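Local coordinates for phosphoinositol-specific phospholipase C (Pseudomonas sp., PDB 5FYP), which probably cleaves phosphoinositide lipids at their phosphodiester group in a calcium-dependent reaction, at residues Ser173-Ala177 against Asn178-Gly182; Ser38-Leu41 against Asp42-Thr46; Gly163-Gln166 against Gly167-Gly171. All blocks are in the same frame, centred on the assembly; numbering follows the deposited sequence. Where two conformers were deposited one is given.

Contact 1. Residues Ser173-Ala177 against Asn178-Gly182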
loop_
_atom_site.group_PDB
_atom_site.type_symbol
_atom_site.label_atom_id
_atom_site.label_comp_id
_atom_site.label_asym_id
_atom_site.label_seq_id
_atom_site.Cartn_x
_atom_site.Cartn_y
_atom_site.Cartn_z
ATOM N N SER A 173 -1.544 15.850 10.606
ATOM C CA SER A 173 -1.874 15.745 9.185
ATOM C C SER A 173 -0.681 15.241 8.390
ATOM O O SER A 173 0.461 15.706 8.548
ATOM C CB SER A 173 -2.269 17.116 8.633
ATOM O OG SER A 173 -3.437 17.560 9.252
ATOM N N TRP A 174 -0.949 14.288 7.500
ATOM C CA TRP A 174 0.030 13.949 6.460
ATOM C C TRP A 174 0.190 15.135 5.503
ATOM O O TRP A 174 -0.684 16.006 5.432
ATOM C CB TRP A 174 -0.451 12.734 5.665
ATOM C CG TRP A 174 -0.430 11.433 6.409
ATOM C CD1 TRP A 174 -0.951 11.165 7.643
ATOM C CD2 TRP A 174 0.090 10.182 5.918
ATOM N NE1 TRP A 174 -0.763 9.835 7.958
ATOM C CE2 TRP A 174 -0.136 9.210 6.916
ATOM C CE3 TRP A 174 0.733 9.787 4.730
ATOM C CZ2 TRP A 174 0.269 7.901 6.775
ATOM C CZ3 TRP A 174 1.130 8.481 4.592
ATOM C CH2 TRP A 174 0.922 7.560 5.624
ATOM N N PRO A 175 1.254 15.121 4.670
ATOM C CA PRO A 175 1.286 16.070 3.562
ATOM C C PRO A 175 0.028 15.932 2.700
ATOM O O PRO A 175 -0.618 14.868 2.632
ATOM C CB PRO A 175 2.544 15.662 2.785
ATOM C CG PRO A 175 3.391 14.933 3.804
ATOM C CD PRO A 175 2.388 14.195 4.627
ATOM N N THR A 176 -0.303 17.019 2.024
ATOM C CA THR A 176 -1.490 17.025 1.167
ATOM C C THR A 176 -1.236 16.255 -0.110
ATOM O O THR A 176 -0.079 15.979 -0.483
ATOM C CB THR A 176 -1.951 18.451 0.791
ATOM O OG1 THR A 176 -0.915 19.025 0.010
ATOM C CG2 THR A 176 -2.244 19.293 2.039
ATOM N N ALA A 177 -2.299 15.931 -0.831
ATOM C CA ALA A 177 -2.124 15.337 -2.161
ATOM C C ALA A 177 -1.272 16.235 -3.063
ATOM O O ALA A 177 -0.422 15.729 -3.796
ATOM C CB ALA A 177 -3.439 14.987 -2.786
ATOM N N ASN A 178 -1.483 17.547 -3.005
ATOM C CA ASN A 178 -0.634 18.485 -3.757
ATOM C C ASN A 178 0.842 18.344 -3.362
ATOM O O ASN A 178 1.724 18.296 -4.213
ATOM C CB ASN A 178 -1.096 19.925 -3.521
ATOM C CG ASN A 178 -0.297 20.913 -4.314
ATOM O OD1 ASN A 178 -0.276 20.813 -5.514
ATOM N ND2 ASN A 178 0.397 21.811 -3.650
ATOM N N ASP A 179 1.115 18.280 -2.055
ATOM C CA ASP A 179 2.476 18.100 -1.577
ATOM C C ASP A 179 3.086 16.791 -2.122
ATOM O O ASP A 179 4.301 16.705 -2.326
ATOM C CB ASP A 179 2.538 17.994 -0.050
ATOM C CG ASP A 179 2.182 19.257 0.690
ATOM O OD1 ASP A 179 2.371 20.368 0.161
ATOM O OD2 ASP A 179 1.726 19.099 1.867
ATOM N N LEU A 180 2.232 15.786 -2.299
ATOM C CA LEU A 180 2.638 14.449 -2.729
ATOM C C LEU A 180 2.479 14.208 -4.232
ATOM O O LEU A 180 2.497 13.071 -4.692
ATOM C CB LEU A 180 1.871 13.395 -1.937
ATOM C CG LEU A 180 2.112 13.371 -0.431
ATOM C CD1 LEU A 180 1.100 12.463 0.224
ATOM C CD2 LEU A 180 3.517 12.961 -0.115
ATOM N N GLN A 181 2.378 15.279 -5.016
ATOM C CA GLN A 181 2.296 15.104 -6.460
ATOM C C GLN A 181 3.489 14.333 -6.967
ATOM O O GLN A 181 4.633 14.589 -6.564
ATOM C CB GLN A 181 2.369 16.451 -7.175
ATOM C CG GLN A 181 1.108 17.203 -7.342
ATOM C CD GLN A 181 1.368 18.521 -8.057
ATOM O OE1 GLN A 181 2.006 18.561 -9.124
ATOM N NE2 GLN A 181 0.911 19.565 -7.472
ATOM N N GLY A 182 3.223 13.400 -7.870
ATOM C CA GLY A 182 4.287 12.608 -8.459
ATOM C C GLY A 182 4.912 11.555 -7.565
ATOM O O GLY A 182 5.867 10.907 -7.978
#
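Thr176 turns its OG1 into the space between its own backbone N and carbonyl carbon (chi1 64°), while Asp179 swings CG back beside its backbone N (chi1 -67°), and the two side chains thereby reach each other's main chain. Asp179 N donates to Thr176 OG1 at 3.0 Å, and Thr176 N donates to Asp179 OD2 at 2.9 Å, the latter oxygen being met from above the carboxylate plane. The reciprocal bonds are those of a capping box, here with no regular helix behind them; Asp179 itself lies in a type I turn from Asn178 to Gln181. Threonine and aspartate suit it because each has a short side chain ending in an acceptor. Leu180 N reaches back four residues to Thr176 O at 2.9 Å, a helix-like bond, and Leu180 CG lies 4.0 Å from Pro175 CB, so an apolar patch backs the polar one. The proline's apolar ring suits a buried place against Leu180. The segment belongs to the loop from helix 165-168 to strand 184-189: Pro175 rests on Leu154 and His157 of helix 151-158, Leu180 meets Phe149, and backbone bonds tie Ala177 to Thr15 and Asn178 to Trp13.

Contact 2. Residues Ser38-Leu41 against Asp42-Thr46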
loop_
_atom_site.group_PDB
_atom_site.type_symbol
_atom_site.label_atom_id
_atom_site.label_comp_id
_atom_site.label_asym_id
_atom_site.label_seq_id
_atom_site.Cartn_x
_atom_site.Cartn_y
_atom_site.Cartn_z
ATOM N N SER A 38 -1.125 -1.371 -16.087
ATOM C CA SER A 38 -1.068 0.080 -16.269
ATOM C C SER A 38 -2.454 0.691 -16.475
ATOM O O SER A 38 -2.704 1.816 -16.031
ATOM C CB SER A 38 -0.141 0.430 -17.428
ATOM O OG SER A 38 -0.645 0.005 -18.668
ATOM N N SER A 39 -3.364 -0.038 -17.128
ATOM C CA SER A 39 -4.708 0.483 -17.384
ATOM C C SER A 39 -5.483 0.769 -16.103
ATOM O O SER A 39 -6.416 1.571 -16.137
ATOM C CB SER A 39 -5.520 -0.464 -18.265
ATOM O OG SER A 39 -5.909 -1.635 -17.591
ATOM N N VAL A 40 -5.129 0.121 -14.988
ATOM C CA VAL A 40 -5.815 0.342 -13.717
ATOM C C VAL A 40 -5.728 1.839 -13.352
ATOM O O VAL A 40 -6.671 2.413 -12.766
ATOM C CB VAL A 40 -5.235 -0.554 -12.622
ATOM C CG1 VAL A 40 -5.889 -0.231 -11.302
ATOM C CG2 VAL A 40 -5.430 -1.998 -12.984
ATOM N N LEU A 41 -4.604 2.478 -13.696
ATOM C CA LEU A 41 -4.367 3.889 -13.414
ATOM C C LEU A 41 -5.246 4.826 -14.268
ATOM O O LEU A 41 -5.279 6.037 -14.030
ATOM C CB LEU A 41 -2.896 4.204 -13.550
ATOM C CG LEU A 41 -2.059 3.557 -12.439
ATOM C CD1 LEU A 41 -0.628 3.358 -12.839
ATOM C CD2 LEU A 41 -2.126 4.386 -11.140
ATOM N N ASP A 42 -6.013 4.289 -15.214
ATOM C CA ASP A 42 -7.068 5.114 -15.840
ATOM C C ASP A 42 -8.239 5.372 -14.898
ATOM O O ASP A 42 -9.043 6.268 -15.154
ATOM C CB ASP A 42 -7.609 4.414 -17.086
ATOM C CG ASP A 42 -6.578 4.227 -18.170
ATOM O OD1 ASP A 42 -5.517 4.865 -18.147
ATOM O OD2 ASP A 42 -6.887 3.517 -19.122
ATOM N N SER A 43 -8.323 4.589 -13.813
ATOM C CA SER A 43 -9.498 4.603 -12.922
ATOM C C SER A 43 -9.230 4.948 -11.475
ATOM O O SER A 43 -10.099 5.500 -10.822
ATOM C CB SER A 43 -10.233 3.269 -12.949
ATOM O OG SER A 43 -10.643 2.927 -14.248
ATOM N N VAL A 44 -8.089 4.518 -10.940
ATOM C CA VAL A 44 -7.767 4.656 -9.510
ATOM C C VAL A 44 -6.287 5.003 -9.350
ATOM O O VAL A 44 -5.506 4.930 -10.307
ATOM C CB VAL A 44 -8.127 3.406 -8.680
ATOM C CG1 VAL A 44 -9.640 3.142 -8.699
ATOM C CG2 VAL A 44 -7.368 2.172 -9.135
ATOM N N ARG A 45 -5.886 5.315 -8.112
ATOM C CA ARG A 45 -4.517 5.639 -7.737
ATOM C C ARG A 45 -3.956 4.703 -6.671
ATOM O O ARG A 45 -2.865 4.943 -6.187
ATOM C CB ARG A 45 -4.359 7.108 -7.320
ATOM C CG ARG A 45 -4.632 8.089 -8.441
ATOM C CD ARG A 45 -3.434 8.318 -9.326
ATOM N NE ARG A 45 -3.788 9.103 -10.537
ATOM C CZ ARG A 45 -4.306 8.573 -11.635
ATOM N NH1 ARG A 45 -4.541 7.275 -11.732
ATOM N NH2 ARG A 45 -4.590 9.341 -12.672
ATOM N N THR A 46 -4.677 3.630 -6.362
ATOM C CA THR A 46 -4.215 2.632 -5.374
ATOM C C THR A 46 -4.374 1.269 -5.984
ATOM O O THR A 46 -5.496 0.857 -6.331
ATOM C CB THR A 46 -4.958 2.800 -4.045
ATOM O OG1 THR A 46 -4.667 4.098 -3.505
ATOM C CG2 THR A 46 -4.485 1.764 -3.024
HETATM O O HOH W 1 -3.035 3.815 -18.035
HETATM O O HOH W 2 -9.311 1.146 -15.638
HETATM O O HOH W 3 -5.481 8.877 -15.396
HETATM O O HOH W 4 -4.123 7.019 -17.095
#
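The side chains of Leu41 and Arg45 cross at about a right angle, and the arginine, bent at its second torsion (chi2 -84°), curls back to present its guanidinium edge to the leucine's carbonyl. NH1 of Arg45 donates to Leu41 O at 2.7 Å, nearly straight at 167°, in the carbonyl plane and on a lone pair; the oxygen also lies close to the guanidinium plane. A weak second bond runs from Arg45 NH1 to Val44 O. Water 3 lies at the same edge, taking a bond from Arg45 NH2 and giving one to Leu41 O. On the apolar side Val40 and Val44 meet at a slant, Val40 CG1 lying 3.6 Å from Val44 CG2; Val40 also touches Leu47 and Val44 touches Val23, so apolar side chains fit between this turn and strands 46-52 and 20-25. The backbone between is tightly turned: Val40 O accepts from Ser43 N at 2.9 Å and from Val44 N at 3.1 Å. Asp42, on the exposed side, uses OD1 to receive waters 1 and 4, which reach on to Ser38 O and, weakly, Leu41 O. Trp104 of helix 94-107 packs on both Arg45 and Leu41. A positive group thus sits at carbonyl oxygens just before strand 46-52. Its salt bridge to Glu3 and the bond to Leu41 O probably offset the cost of burying the charge and hold the guanidinium from turning.

Contact 3. Residues Gly163-Gln166 against Gly167-Gly171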
loop_
_atom_site.group_PDB
_atom_site.type_symbol
_atom_site.label_atom_id
_atom_site.label_comp_id
_atom_site.label_asym_id
_atom_site.label_seq_id
_atom_site.Cartn_x
_atom_site.Cartn_y
_atom_site.Cartn_z
ATOM N N GLY A 163 10.342 5.616 14.354
ATOM C CA GLY A 163 9.953 4.594 15.309
ATOM C C GLY A 163 8.915 5.010 16.314
ATOM O O GLY A 163 8.564 4.203 17.178
ATOM N N ALA A 164 8.392 6.221 16.187
ATOM C CA ALA A 164 7.302 6.715 17.012
ATOM C C ALA A 164 6.146 7.262 16.185
ATOM O O ALA A 164 5.262 7.954 16.709
ATOM C CB ALA A 164 7.803 7.777 18.008
ATOM N N LEU A 165 6.124 6.945 14.891
ATOM C CA LEU A 165 4.986 7.320 14.041
ATOM C C LEU A 165 3.671 6.840 14.630
ATOM O O LEU A 165 2.645 7.536 14.553
ATOM C CB LEU A 165 5.119 6.703 12.651
ATOM C CG LEU A 165 6.074 7.437 11.711
ATOM C CD1 LEU A 165 6.359 6.569 10.502
ATOM C CD2 LEU A 165 5.479 8.776 11.307
ATOM N N GLN A 166 3.669 5.625 15.178
ATOM C CA GLN A 166 2.408 4.988 15.558
ATOM C C GLN A 166 1.541 5.904 16.396
ATOM O O GLN A 166 0.358 6.116 16.103
ATOM C CB GLN A 166 2.728 3.697 16.299
ATOM C CG GLN A 166 1.497 2.917 16.683
ATOM C CD GLN A 166 1.787 1.761 17.616
ATOM O OE1 GLN A 166 2.645 1.848 18.512
ATOM N NE2 GLN A 166 1.052 0.692 17.459
ATOM N N GLY A 167 2.134 6.395 17.473
ATOM C CA GLY A 167 1.427 7.284 18.389
ATOM C C GLY A 167 1.549 8.754 18.062
ATOM O O GLY A 167 0.622 9.534 18.354
ATOM N N ASN A 168 2.661 9.181 17.471
ATOM C CA ASN A 168 2.824 10.607 17.180
ATOM C C ASN A 168 1.972 11.102 16.033
ATOM O O ASN A 168 1.704 12.296 15.937
ATOM C CB ASN A 168 4.287 10.959 17.000
ATOM C CG ASN A 168 5.071 10.864 18.302
ATOM O OD1 ASN A 168 4.503 10.864 19.385
ATOM N ND2 ASN A 168 6.371 10.855 18.195
ATOM N N LEU A 169 1.485 10.191 15.196
ATOM C CA LEU A 169 0.543 10.599 14.143
ATOM C C LEU A 169 -0.790 11.082 14.653
ATOM O O LEU A 169 -1.476 11.809 13.940
ATOM C CB LEU A 169 0.329 9.480 13.135
ATOM C CG LEU A 169 1.462 9.369 12.096
ATOM C CD1 LEU A 169 1.417 8.017 11.403
ATOM C CD2 LEU A 169 1.343 10.471 11.075
ATOM N N LYS A 170 -1.189 10.672 15.854
ATOM C CA LYS A 170 -2.482 11.075 16.372
ATOM C C LYS A 170 -2.543 12.606 16.468
ATOM O O LYS A 170 -1.700 13.235 17.086
ATOM C CB LYS A 170 -2.722 10.431 17.734
ATOM C CG LYS A 170 -4.110 10.680 18.282
ATOM C CD LYS A 170 -4.222 10.104 19.707
ATOM C CE LYS A 170 -3.504 11.102 20.625
ATOM N NZ LYS A 170 -3.822 10.998 22.022
ATOM N N GLY A 171 -3.539 13.176 15.845
ATOM C CA GLY A 171 -3.706 14.640 15.858
ATOM C C GLY A 171 -2.909 15.357 14.795
ATOM O O GLY A 171 -2.953 16.572 14.720
HETATM O O HOH W 5 4.570 5.707 19.042
#
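Ala164, at the N-cap of the short helix 165-168, offers its carbonyl O to Asn168 N at 3.0 Å, and the Asn168 side chain folds back over the same residue. With its CG beside its own backbone N (chi1 -69°), Asn168 brings ND2 to 3.4 Å from Ala164 CB; the small methyl leaves room for the amide, whose ND2 bonds Ser160 OG. Water 5 links Gly167 N to Ala164 O, weakly at the carbonyl. Leu165 comes next. Its O accepts from Leu169 N at 3.0 Å, and its side chain lies aslant that of Leu169, with Leu165 CB 4.1 Å from Leu169 CD1. Both leucines face helix 151-158, Leu165 against Pro151, Leu154 and Ala155, Leu169 against Ile158. A serine in place of Leu169 would probably open a gap beside Leu165 and Ile158 and put a hydroxyl into an apolar seam. Gln166 extends in another direction, long enough for NE2 to reach Gly223 O, while its own O receives His257 NE2. The chemistry is thus divided by face: leucines bury the helix against its neighbour, and amides tie it to surrounding chain through hydrogen bonds rather than charge.

Along the chain the order is contact 2, contact 3, contact 1. Contacts 3 and 1 both fall between strands 114-120 and 184-189; their centres are about 18 Å apart, yet they touch where Trp174 NE1 packs on Leu169 CD2 at 3.8 Å, and helix 151-158 borders both. Contact 2 is about 30 Å from contact 3, centre to centre, across the middle of the chain, and about 18 Å from contact 1. Contact 2 leads directly into strand 46-52 and contact 1 toward strand 184-189, two strands of one sheet, and Phe112 touches residues of both contacts. Strand 46-52 carries two calcium ligands, Glu48 and Asp50, though the Val40 side chain is itself about 13 Å from the metal.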